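Local coordinates for protein Exo-beta-1,3-glucanase (Streptomyces sp. SirexAA-E, PDB 4PEY) that hydrolyses laminarin and laminarioligosaccharides as a secreted exo-beta-1,3-glucanase of glycoside hydrolase family 55, yielding glucose and laminaribiose, at residues G188-T193 / G495-F500; I453-A458 / A478-D483. The protein carries 1 engineered substitution. One frame throughout, in Å; residues are numbered along the deposited sequence.

Interaction 1. Residues G188-T193 / G495-F500; sequences GVWNMT and GSYCYF. With BGC (beta-D-glucopyranose), chain B.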
# COMPACT_ATOMS: atom_id res chain seq x y z
N GLY A 188 3.37 -11.12 17.86
CA GLY A 188 4.14 -10.16 17.09
C GLY A 188 5.51 -10.74 16.82
O GLY A 188 6.05 -11.46 17.65
N VAL A 189 6.07 -10.44 15.65
CA VAL A 189 7.38 -10.97 15.27
C VAL A 189 8.43 -9.86 15.32
O VAL A 189 9.22 -9.83 16.27
CB VAL A 189 7.31 -11.64 13.87
CG1 VAL A 189 8.68 -12.13 13.42
CG2 VAL A 189 6.32 -12.80 13.93
N TRP A 190 8.42 -8.94 14.36
CA TRP A 190 9.35 -7.80 14.40
C TRP A 190 8.68 -6.45 14.64
O TRP A 190 9.25 -5.59 15.33
CB TRP A 190 10.17 -7.69 13.11
CG TRP A 190 11.05 -8.87 12.81
CD1 TRP A 190 11.45 -9.85 13.68
CD2 TRP A 190 11.61 -9.20 11.54
NE1 TRP A 190 12.24 -10.77 13.02
CE2 TRP A 190 12.35 -10.39 11.70
CE3 TRP A 190 11.57 -8.60 10.28
CZ2 TRP A 190 13.03 -11.00 10.65
CZ3 TRP A 190 12.24 -9.19 9.24
CH2 TRP A 190 12.96 -10.39 9.43
N ASN A 191 7.49 -6.24 14.08
CA ASN A 191 6.86 -4.92 14.14
C ASN A 191 5.38 -4.97 13.82
O ASN A 191 5.00 -4.86 12.65
CB ASN A 191 7.56 -3.95 13.17
CG ASN A 191 6.85 -2.60 13.06
OD1 ASN A 191 6.12 -2.19 13.96
ND2 ASN A 191 7.05 -1.92 11.93
N MET A 192 4.55 -5.16 14.81
CA MET A 192 3.12 -5.06 14.66
C MET A 192 2.61 -3.74 15.20
O MET A 192 2.71 -3.47 16.37
CB MET A 192 2.41 -6.23 15.35
CG MET A 192 2.38 -7.58 14.62
SD MET A 192 3.95 -8.17 13.87
CE MET A 192 3.36 -9.62 13.01
N THR A 193 2.12 -2.91 14.31
CA THR A 193 1.68 -1.56 14.66
C THR A 193 0.16 -1.42 14.48
O THR A 193 -0.44 -1.96 13.53
CB THR A 193 2.43 -0.50 13.80
OG1 THR A 193 3.82 -0.53 14.13
CG2 THR A 193 1.90 0.92 14.04
N GLY A 495 10.75 -0.14 10.61
CA GLY A 495 11.83 -1.10 10.44
C GLY A 495 12.49 -1.05 9.07
O GLY A 495 11.83 -0.84 8.06
N SER A 496 13.81 -1.24 9.07
CA SER A 496 14.59 -1.36 7.83
C SER A 496 15.41 -2.64 7.87
O SER A 496 16.08 -2.90 8.87
CB SER A 496 15.51 -0.14 7.66
OG SER A 496 16.38 -0.30 6.55
N TYR A 497 15.36 -3.44 6.80
CA TYR A 497 16.05 -4.74 6.77
C TYR A 497 17.10 -4.74 5.66
O TYR A 497 16.90 -4.12 4.62
CB TYR A 497 15.06 -5.89 6.55
CG TYR A 497 13.74 -5.72 7.26
CD1 TYR A 497 13.68 -5.25 8.57
CD2 TYR A 497 12.54 -6.02 6.62
CE1 TYR A 497 12.47 -5.06 9.22
CE2 TYR A 497 11.33 -5.84 7.26
CZ TYR A 497 11.30 -5.37 8.56
OH TYR A 497 10.08 -5.19 9.20
N CYS A 498 18.22 -5.44 5.86
CA CYS A 498 19.20 -5.55 4.78
C CYS A 498 19.44 -7.00 4.37
O CYS A 498 19.29 -7.94 5.15
CB CYS A 498 20.53 -4.87 5.14
SG CYS A 498 21.58 -5.72 6.35
N TYR A 499 19.79 -7.16 3.10
CA TYR A 499 20.10 -8.45 2.52
C TYR A 499 21.02 -8.17 1.34
O TYR A 499 20.62 -8.26 0.18
CB TYR A 499 18.82 -9.19 2.12
CG TYR A 499 19.00 -10.56 1.50
CD1 TYR A 499 19.48 -11.63 2.25
CD2 TYR A 499 18.63 -10.79 0.18
CE1 TYR A 499 19.62 -12.90 1.68
CE2 TYR A 499 18.77 -12.04 -0.39
CZ TYR A 499 19.26 -13.09 0.36
OH TYR A 499 19.38 -14.32 -0.23
N PHE A 500 22.25 -7.81 1.67
CA PHE A 500 23.24 -7.51 0.65
C PHE A 500 23.80 -8.83 0.11
O PHE A 500 24.90 -9.25 0.47
CB PHE A 500 24.35 -6.62 1.22
CG PHE A 500 23.90 -5.21 1.54
CD1 PHE A 500 23.73 -4.28 0.53
CD2 PHE A 500 23.66 -4.82 2.86
CE1 PHE A 500 23.31 -2.97 0.82
CE2 PHE A 500 23.25 -3.51 3.15
CZ PHE A 500 23.07 -2.59 2.13
C2 BGC B . 12.33 -11.36 3.46
C3 BGC B . 12.52 -11.17 1.96
C4 BGC B . 13.99 -11.36 1.60
C5 BGC B . 14.46 -12.71 2.11
C6 BGC B . 15.93 -12.92 1.76
C1 BGC B . 12.96 -12.66 3.95
O2 BGC B . 10.95 -11.41 3.73
O3 BGC B . 12.09 -9.81 1.71
O4 BGC B . 14.13 -11.25 0.20
O5 BGC B . 14.31 -12.74 3.52
O6 BGC B . 16.33 -14.21 2.19
O HOH W 1 8.56 -2.86 9.63
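W190 and Y497 meet because each side chain leaves its backbone with CG anti to the carbonyl carbon (chi1 -62° and -38°); this torsion sets CG beside the backbone N and turns the indole and phenol rings toward each other across the two segments. The result is a T-shaped stack: the six-membered ring of W190 presents its edge to one face of Y497, with centroids 5.0 Å apart and planes at 67°. W190 CZ3 lies 3.9 Å above the plane of the Y497 ring, over its centre, while W190 CE3 comes within 3.7 Å of Y497 CZ. Beside the stack a water bridges the segments, accepting from N191 ND2 (2.9 Å) and donating to Y497 OH (2.8 Å); Y497 OH also bonds to Q174. T193 OG1 donates to N191 OD1 at 2.8 Å, which fixes the amide with its nitrogen toward the water. Farther along, Y499 turns one ring face to a bound glucose, whose C6 sits 3.5 Å above the plane over the ring centre, a geometry consistent with CH-pi contact. With alanine in place of Y499, that hydroxymethyl carbon is likely to lose its aromatic surface and Y461 its edge-to-face partner. With Q173 and Y461 hydrogen-bonded to the sugar, the chemistry implies a pocket that holds glucose by aromatic and polar contacts together, built where the two beta-helix domains meet.

Interaction 2. Residues I453-A458 / A478-D483; sequences IFYQNA and AAYKVD. Engineered in segment 453-458: A458 (natural residue Glu).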
# COMPACT_ATOMS: atom_id res chain seq x y z
N ILE A 453 3.04 6.50 10.62
CA ILE A 453 2.60 5.40 11.47
C ILE A 453 2.74 4.13 10.65
O ILE A 453 2.01 3.94 9.67
CB ILE A 453 1.16 5.59 11.97
CG1 ILE A 453 1.06 6.88 12.80
CG2 ILE A 453 0.73 4.39 12.82
CD1 ILE A 453 -0.36 7.28 13.11
N PHE A 454 3.70 3.30 11.06
CA PHE A 454 4.19 2.09 10.39
C PHE A 454 5.06 2.35 9.15
O PHE A 454 4.61 2.93 8.16
CB PHE A 454 3.06 1.13 9.98
CG PHE A 454 3.58 -0.15 9.38
CD1 PHE A 454 3.85 -1.26 10.18
CD2 PHE A 454 3.84 -0.24 8.01
CE1 PHE A 454 4.35 -2.43 9.62
CE2 PHE A 454 4.35 -1.40 7.46
CZ PHE A 454 4.60 -2.50 8.26
N TYR A 455 6.29 1.86 9.21
CA TYR A 455 7.19 1.88 8.07
C TYR A 455 7.85 0.53 7.91
O TYR A 455 8.33 -0.05 8.89
CB TYR A 455 8.26 2.97 8.22
CG TYR A 455 9.22 3.09 7.05
CD1 TYR A 455 8.74 3.32 5.76
CD2 TYR A 455 10.60 3.01 7.23
CE1 TYR A 455 9.60 3.45 4.69
CE2 TYR A 455 11.48 3.15 6.16
CZ TYR A 455 10.98 3.38 4.89
OH TYR A 455 11.83 3.52 3.81
N GLN A 456 7.87 0.02 6.68
CA GLN A 456 8.63 -1.18 6.35
C GLN A 456 9.54 -0.90 5.17
O GLN A 456 9.07 -0.46 4.11
CB GLN A 456 7.71 -2.37 6.03
CG GLN A 456 8.49 -3.69 5.77
CD GLN A 456 8.89 -3.90 4.32
OE1 GLN A 456 8.06 -3.77 3.41
NE2 GLN A 456 10.16 -4.23 4.09
N ASN A 457 10.83 -1.14 5.37
CA ASN A 457 11.81 -1.00 4.31
C ASN A 457 12.71 -2.22 4.23
O ASN A 457 12.97 -2.88 5.24
CB ASN A 457 12.68 0.24 4.53
CG ASN A 457 13.97 0.19 3.72
OD1 ASN A 457 15.01 -0.28 4.20
ND2 ASN A 457 13.90 0.67 2.49
N ALA A 458 13.17 -2.54 3.02
CA ALA A 458 14.35 -3.37 2.85
C ALA A 458 15.27 -2.61 1.92
O ALA A 458 14.81 -2.00 0.96
CB ALA A 458 14.01 -4.75 2.29
N ALA A 478 20.32 6.25 4.37
CA ALA A 478 19.21 5.86 5.25
C ALA A 478 17.98 5.39 4.46
O ALA A 478 17.67 5.90 3.38
CB ALA A 478 18.82 7.01 6.16
N ALA A 479 17.27 4.41 5.00
CA ALA A 479 15.96 4.03 4.49
C ALA A 479 14.93 5.13 4.71
O ALA A 479 13.95 5.24 3.97
CB ALA A 479 15.49 2.75 5.14
N TYR A 480 15.15 5.94 5.75
CA TYR A 480 14.22 6.99 6.13
C TYR A 480 15.03 8.14 6.70
O TYR A 480 15.61 8.04 7.78
CB TYR A 480 13.22 6.45 7.15
CG TYR A 480 12.02 7.32 7.48
CD1 TYR A 480 12.12 8.37 8.39
CD2 TYR A 480 10.76 7.03 6.95
CE1 TYR A 480 11.01 9.14 8.73
CE2 TYR A 480 9.64 7.79 7.27
CZ TYR A 480 9.77 8.83 8.18
OH TYR A 480 8.66 9.58 8.52
N LYS A 481 15.09 9.23 5.93
CA LYS A 481 15.87 10.40 6.27
C LYS A 481 14.99 11.62 6.49
O LYS A 481 14.22 11.99 5.62
CB LYS A 481 16.88 10.72 5.17
CG LYS A 481 17.64 12.03 5.42
CD LYS A 481 18.45 12.46 4.23
CE LYS A 481 19.17 13.78 4.51
NZ LYS A 481 20.26 13.66 5.52
N VAL A 482 15.11 12.22 7.67
CA VAL A 482 14.52 13.52 7.95
C VAL A 482 15.62 14.56 7.80
O VAL A 482 16.65 14.46 8.47
CB VAL A 482 13.91 13.57 9.36
CG1 VAL A 482 13.28 14.93 9.65
CG2 VAL A 482 12.87 12.45 9.53
N ASP A 483 15.41 15.53 6.91
CA ASP A 483 16.43 16.55 6.67
C ASP A 483 16.83 17.28 7.96
O ASP A 483 16.00 17.48 8.84
CB ASP A 483 15.95 17.57 5.64
CG ASP A 483 15.94 17.02 4.23
OD1 ASP A 483 16.38 15.86 4.03
OD2 ASP A 483 15.51 17.77 3.33
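Y455 and Y480 meet inside a coil of a right-handed parallel beta-helix, the fold that GH55 enzymes carry in tandem; strand 450-458 lies on one face of the coil and strand 480-482 on another. The dense part of the contact is aromatic. Y480 turns its ring edge to one face of Y455, centroids 5.3 Å apart and planes at 60°, with CD2 of Y480 3.9 Å above the Y455 plane over its centre. CB of Y480 rests against Y455 CE2 at 3.9 Å. V443 and M494, from neighbouring strands, touch both tyrosines, which marks this as the hydrophobic interior of the helix. Y480 OH bonds to H489 and T452, whereas Y455 OH makes a weak hydrogen bond to A479 O (2.7 Å). Beyond Y480 the segments part: K481 and D483 are partly exposed, K481 NZ weakly hydrogen-bonded to Q513 and the D483 carboxylate hydrogen-bonded to Q444 and S446. On segment 453-458, A458, engineered from the natural glutamate that is the inferred proton donor, has its CB directed away from 478-483. N457 hydrogen-bonds through OD1 to S496 OG and through ND2 to V435 O. With CG anti to the backbone N (chi1 162°), N457 OD1 also comes to 3.2 Å from A479 CB.

Interactions 1 and 2, with centres 11 Å apart, are joined by the parallel pairing of strands 450-458 and 489-498, neighbours in the second beta-helix. G495 O probably accepts a hydrogen bond from N457 N at 2.9 Å, and S496 OG probably hydrogen-bonds to N457 OD1 at 2.7 Å; S496 OG also packs on A479 CB at 3.5 Å. Strand 191-198, from the first beta-helix, reaches the same region where N191 ND2 lies 3.6 Å from F454 CE1. Y455 and N457 thus point toward 478-483, while F454 touches N191 of the first domain. The position of the inferred proton donor, A458 here, has its side chain about 5 Å from that of Y497, and the side chain of N457 lies about 9 Å from a bound glucose, nearest atoms.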